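Local coordinates for integral membrane indolylacetylinositol arabinosyltransferase EmbB (Mycolicibacterium smegmatis MC2 155, PDB 7BVC), which probably transfers arabinose residues in polymerising the arabinan of mycobacterial cell-wall arabinogalactan, working as an integral membrane glycosyltransferase, at residues Gly866-Glu871 with Asp943-Thr948; Gln881-Glu886 with Val930-Glu935. All blocks are in the same frame, centred on the assembly; numbering follows the deposited sequence.

Interaction 1 of 2, residues Gly866-Glu871 with Asp943-Thr948. With CA (calcium ion), chain K.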
# COMPACT_ATOMS: atom_id res chain seq x y z
N GLY B 866 -9.86 14.04 -26.75
CA GLY B 866 -9.75 15.32 -26.09
C GLY B 866 -10.05 15.30 -24.60
O GLY B 866 -9.52 14.46 -23.87
N THR B 867 -10.89 16.22 -24.16
CA THR B 867 -11.31 16.35 -22.76
C THR B 867 -12.84 16.46 -22.69
O THR B 867 -13.40 17.30 -21.98
CB THR B 867 -10.60 17.53 -22.10
OG1 THR B 867 -10.87 17.54 -20.69
CG2 THR B 867 -10.99 18.86 -22.73
N ILE B 868 -13.51 15.57 -23.41
CA ILE B 868 -14.96 15.64 -23.55
C ILE B 868 -15.64 15.49 -22.19
O ILE B 868 -15.10 14.86 -21.27
CB ILE B 868 -15.44 14.54 -24.52
CG1 ILE B 868 -14.60 14.55 -25.79
CG2 ILE B 868 -16.90 14.75 -24.90
CD1 ILE B 868 -14.65 15.84 -26.54
N THR B 869 -16.82 16.07 -22.06
CA THR B 869 -17.69 15.86 -20.91
C THR B 869 -18.86 14.97 -21.32
O THR B 869 -19.37 15.08 -22.44
CB THR B 869 -18.20 17.19 -20.33
OG1 THR B 869 -18.96 16.93 -19.14
CG2 THR B 869 -19.07 17.93 -21.33
N GLY B 870 -19.26 14.08 -20.42
CA GLY B 870 -20.31 13.14 -20.76
C GLY B 870 -20.71 12.31 -19.56
O GLY B 870 -20.19 12.48 -18.45
N GLU B 871 -21.65 11.40 -19.81
CA GLU B 871 -22.25 10.57 -18.77
C GLU B 871 -21.59 9.20 -18.74
O GLU B 871 -21.54 8.51 -19.76
CB GLU B 871 -23.75 10.44 -19.00
CG GLU B 871 -24.55 10.03 -17.77
CD GLU B 871 -26.02 9.82 -18.08
OE1 GLU B 871 -26.85 10.01 -17.17
OE2 GLU B 871 -26.34 9.48 -19.23
N ASP B 943 -6.13 21.42 -22.71
CA ASP B 943 -7.59 21.34 -22.80
C ASP B 943 -7.98 21.54 -24.27
O ASP B 943 -8.01 22.67 -24.76
CB ASP B 943 -8.26 22.36 -21.90
CG ASP B 943 -8.09 22.04 -20.43
OD1 ASP B 943 -7.94 20.85 -20.09
OD2 ASP B 943 -8.11 22.98 -19.60
N TRP B 944 -8.28 20.44 -24.95
CA TRP B 944 -8.56 20.46 -26.38
C TRP B 944 -9.57 19.37 -26.68
O TRP B 944 -9.87 18.52 -25.84
CB TRP B 944 -7.28 20.26 -27.20
CG TRP B 944 -6.58 18.99 -26.86
CD1 TRP B 944 -5.74 18.78 -25.81
CD2 TRP B 944 -6.68 17.74 -27.56
NE1 TRP B 944 -5.30 17.48 -25.81
CE2 TRP B 944 -5.87 16.82 -26.87
CE3 TRP B 944 -7.38 17.32 -28.69
CZ2 TRP B 944 -5.73 15.50 -27.29
CZ3 TRP B 944 -7.24 16.01 -29.10
CH2 TRP B 944 -6.42 15.11 -28.40
N ILE B 945 -10.11 19.39 -27.90
CA ILE B 945 -11.05 18.38 -28.38
C ILE B 945 -10.73 18.07 -29.84
O ILE B 945 -9.94 18.75 -30.49
CB ILE B 945 -12.52 18.81 -28.23
CG1 ILE B 945 -12.79 20.11 -28.99
CG2 ILE B 945 -12.90 18.97 -26.77
CD1 ILE B 945 -14.14 20.72 -28.69
N ALA B 946 -11.37 17.01 -30.34
CA ALA B 946 -11.23 16.56 -31.72
C ALA B 946 -12.37 15.60 -32.01
O ALA B 946 -12.72 14.77 -31.17
CB ALA B 946 -9.88 15.87 -31.95
N VAL B 947 -12.96 15.71 -33.20
CA VAL B 947 -14.19 15.01 -33.53
C VAL B 947 -14.05 14.34 -34.90
O VAL B 947 -12.99 14.37 -35.53
CB VAL B 947 -15.42 15.94 -33.51
CG1 VAL B 947 -15.70 16.41 -32.09
CG2 VAL B 947 -15.21 17.13 -34.43
N THR B 948 -15.14 13.73 -35.34
CA THR B 948 -15.23 13.06 -36.63
C THR B 948 -16.71 12.91 -36.96
O THR B 948 -17.56 12.98 -36.06
CB THR B 948 -14.54 11.68 -36.58
OG1 THR B 948 -14.22 11.26 -37.91
CG2 THR B 948 -15.47 10.65 -35.99
CA CA K . -8.06 25.14 -25.79
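Asp943 O is held by one partner, the calcium ion, at 2.7 Å, and the same ion is also bound by Asp936 OD2 and Ser938 O. This metal site lies in the EmbC C-terminal domain, at the margin of a sandwich of two antiparallel sheets, consistent with its galactose-binding-like clan. With Asp943 fixed by its carbonyl, the chain runs directly into strand 945-947, which borders Gly866, the last residue of strand 860-866. Gly866 and Ile945 form an antiparallel, non-hydrogen-bonded pair whose CA atoms are 4.0 Å apart. One step on, Thr867 N donates to Trp944 O at 3.0 Å, but an N-H...O angle of 121° makes this bond weak, as expected where the strand pairing is giving out.

Trp944 lies against Gly866. Its CG occupies the crowded position between backbone N and carbonyl carbon (chi1 58°), which brings the ring back toward the neighbouring strand although its CB points away. Gly866 CA sits 3.9 Å from the centroid of the Trp944 six-membered ring and only 6° off the ring normal, a CH-pi contact over the face. Ala946 CB meets the ring at its edge, while Tyr829 stacks with it edge-to-face. In Thr867, OG1 is anti to the backbone N, so CG2 takes the crowded position between N and the carbonyl carbon and lies 3.3 Å from Trp944 O.

Further along 866-871, Ile868 lies in the loop after strand 860-866, yet its CD1 comes back to strand 945-947. Ile945 directs CG2 beside its own backbone N, and the two isoleucine side chains cross at about a right angle, with Ile868 CD1 3.6 Å from Ile945 CG2.

Interaction 2 of 2, residues Gln881-Glu886 with Val930-Glu935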
# COMPACT_ATOMS: atom_id res chain seq x y z
N GLN B 881 -14.76 20.19 -21.93
CA GLN B 881 -15.31 20.81 -23.12
C GLN B 881 -16.38 19.90 -23.73
O GLN B 881 -16.48 18.71 -23.42
CB GLN B 881 -14.20 21.09 -24.13
CG GLN B 881 -12.99 21.77 -23.52
CD GLN B 881 -13.37 22.94 -22.62
OE1 GLN B 881 -14.14 23.81 -23.01
NE2 GLN B 881 -12.82 22.95 -21.41
N THR B 882 -17.21 20.48 -24.60
CA THR B 882 -18.46 19.84 -24.98
C THR B 882 -18.45 19.39 -26.43
O THR B 882 -17.95 20.10 -27.31
CB THR B 882 -19.65 20.78 -24.75
OG1 THR B 882 -19.53 21.93 -25.60
CG2 THR B 882 -19.70 21.23 -23.30
N VAL B 883 -19.00 18.20 -26.66
CA VAL B 883 -19.38 17.72 -27.99
C VAL B 883 -20.76 17.10 -27.86
O VAL B 883 -20.93 16.12 -27.12
CB VAL B 883 -18.37 16.70 -28.55
CG1 VAL B 883 -18.88 16.14 -29.87
CG2 VAL B 883 -17.01 17.35 -28.74
N ASP B 884 -21.73 17.65 -28.58
CA ASP B 884 -23.11 17.19 -28.46
C ASP B 884 -23.68 16.83 -29.82
O ASP B 884 -22.94 16.76 -30.81
CB ASP B 884 -23.98 18.26 -27.78
CG ASP B 884 -23.80 18.28 -26.28
OD1 ASP B 884 -23.16 17.36 -25.74
OD2 ASP B 884 -24.31 19.22 -25.63
N LEU B 885 -24.98 16.58 -29.88
CA LEU B 885 -25.61 16.10 -31.11
C LEU B 885 -26.97 16.77 -31.25
O LEU B 885 -27.88 16.49 -30.47
CB LEU B 885 -25.76 14.58 -31.08
CG LEU B 885 -25.94 13.92 -32.44
CD1 LEU B 885 -24.58 13.69 -33.07
CD2 LEU B 885 -26.70 12.61 -32.31
N GLU B 886 -27.10 17.64 -32.25
CA GLU B 886 -28.37 18.29 -32.51
C GLU B 886 -29.14 17.53 -33.58
O GLU B 886 -28.57 17.09 -34.58
CB GLU B 886 -28.15 19.74 -32.96
CG GLU B 886 -28.04 20.73 -31.82
CD GLU B 886 -28.62 22.08 -32.18
OE1 GLU B 886 -28.99 22.28 -33.36
OE2 GLU B 886 -28.71 22.94 -31.28
N VAL B 930 -29.07 15.21 -38.38
CA VAL B 930 -28.23 15.21 -37.19
C VAL B 930 -26.96 15.98 -37.51
O VAL B 930 -26.43 15.89 -38.62
CB VAL B 930 -27.93 13.76 -36.74
CG1 VAL B 930 -26.69 13.69 -35.89
CG2 VAL B 930 -29.11 13.18 -35.98
N ARG B 931 -26.47 16.75 -36.54
CA ARG B 931 -25.21 17.47 -36.71
C ARG B 931 -24.48 17.53 -35.37
O ARG B 931 -25.07 17.33 -34.31
CB ARG B 931 -25.42 18.88 -37.26
CG ARG B 931 -26.07 19.85 -36.29
CD ARG B 931 -26.23 21.21 -36.94
NE ARG B 931 -26.84 22.18 -36.04
CZ ARG B 931 -27.11 23.44 -36.37
NH1 ARG B 931 -27.67 24.26 -35.49
NH2 ARG B 931 -26.82 23.88 -37.59
N VAL B 932 -23.18 17.81 -35.45
CA VAL B 932 -22.30 17.84 -34.29
C VAL B 932 -22.04 19.28 -33.90
O VAL B 932 -21.66 20.10 -34.74
CB VAL B 932 -20.98 17.11 -34.59
CG1 VAL B 932 -20.14 16.99 -33.33
CG2 VAL B 932 -21.25 15.74 -35.19
N VAL B 933 -22.24 19.59 -32.62
CA VAL B 933 -21.92 20.90 -32.06
C VAL B 933 -20.81 20.70 -31.03
O VAL B 933 -21.03 20.08 -29.98
CB VAL B 933 -23.15 21.59 -31.45
CG1 VAL B 933 -24.08 22.07 -32.55
CG2 VAL B 933 -23.91 20.65 -30.54
N ALA B 934 -19.62 21.20 -31.34
CA ALA B 934 -18.46 21.07 -30.47
C ALA B 934 -18.00 22.45 -30.03
O ALA B 934 -18.11 23.43 -30.78
CB ALA B 934 -17.32 20.34 -31.17
N GLU B 935 -17.49 22.53 -28.81
CA GLU B 935 -17.08 23.81 -28.24
C GLU B 935 -16.02 23.57 -27.17
O GLU B 935 -16.21 22.74 -26.28
CB GLU B 935 -18.28 24.55 -27.67
CG GLU B 935 -17.98 25.97 -27.23
CD GLU B 935 -19.22 26.71 -26.78
OE1 GLU B 935 -20.30 26.09 -26.77
OE2 GLU B 935 -19.11 27.91 -26.44
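An antiparallel strand pair at the centre of a four-stranded sheet of the sandwich joins 882-886 to 930-935; strand 837-845 flanks the latter. The axes of the two short segments approach to 4.7 Å, at 157° between their N-to-C directions, close to antiparallel. Hydrogen-bonded pairs Thr882-Glu935, Asp884-Val933 and Glu886-Arg931 alternate with non-hydrogen-bonded Val883-Ala934 and Leu885-Val932. At one end Thr882 N reaches Glu935 O at 3.0 Å, nearly along the C=O axis; at the other, Arg931 N reaches Glu886 O at 2.9 Å in the carbonyl plane. Between them, Val933 N to Asp884 O is weak at 3.4 Å.

Val883, Leu885, Val932 and Ala934 share the buried face, toward strands 860-866 and 945-947. Val883 CG2 meets Ala934 CB at 3.9 Å. Leu885 and Val930 cross obliquely at the end of the pair, Leu885 CD1 lying 3.5 Å from Val930 CG1.

On the other face Glu886 and Arg931 run side by side. Arg931 is extended from CG to NE, whereas Glu886 bends at chi2, and their flat ends are 32° apart. Glu886 makes two salt bridges: OE2 pairs with Arg901, and Arg931 NH1 comes to Glu886 OE1 at 3.2 Å from above the carboxylate plane.

Interaction 1 and interaction 2 belong to opposing sheets of the sandwich, and their centres are 10 Å apart. Along the chain, interaction 2 is nested inside the loop that interaction 1 closes. Two kinds of contact join them: Thr869 N lies 3.0 Å from Gln881 O, a probable hydrogen bond, and Ile868 CD1 packs 3.6 Å from Val883 CG2. Gln881 CB also touches Ile945 CG2 at 3.6 Å, and its side chain lies about 6 Å from the calcium. That ion joins the residues following 930-935 to the start of 943-948. Neither contact includes a residue of the ethambutol pocket.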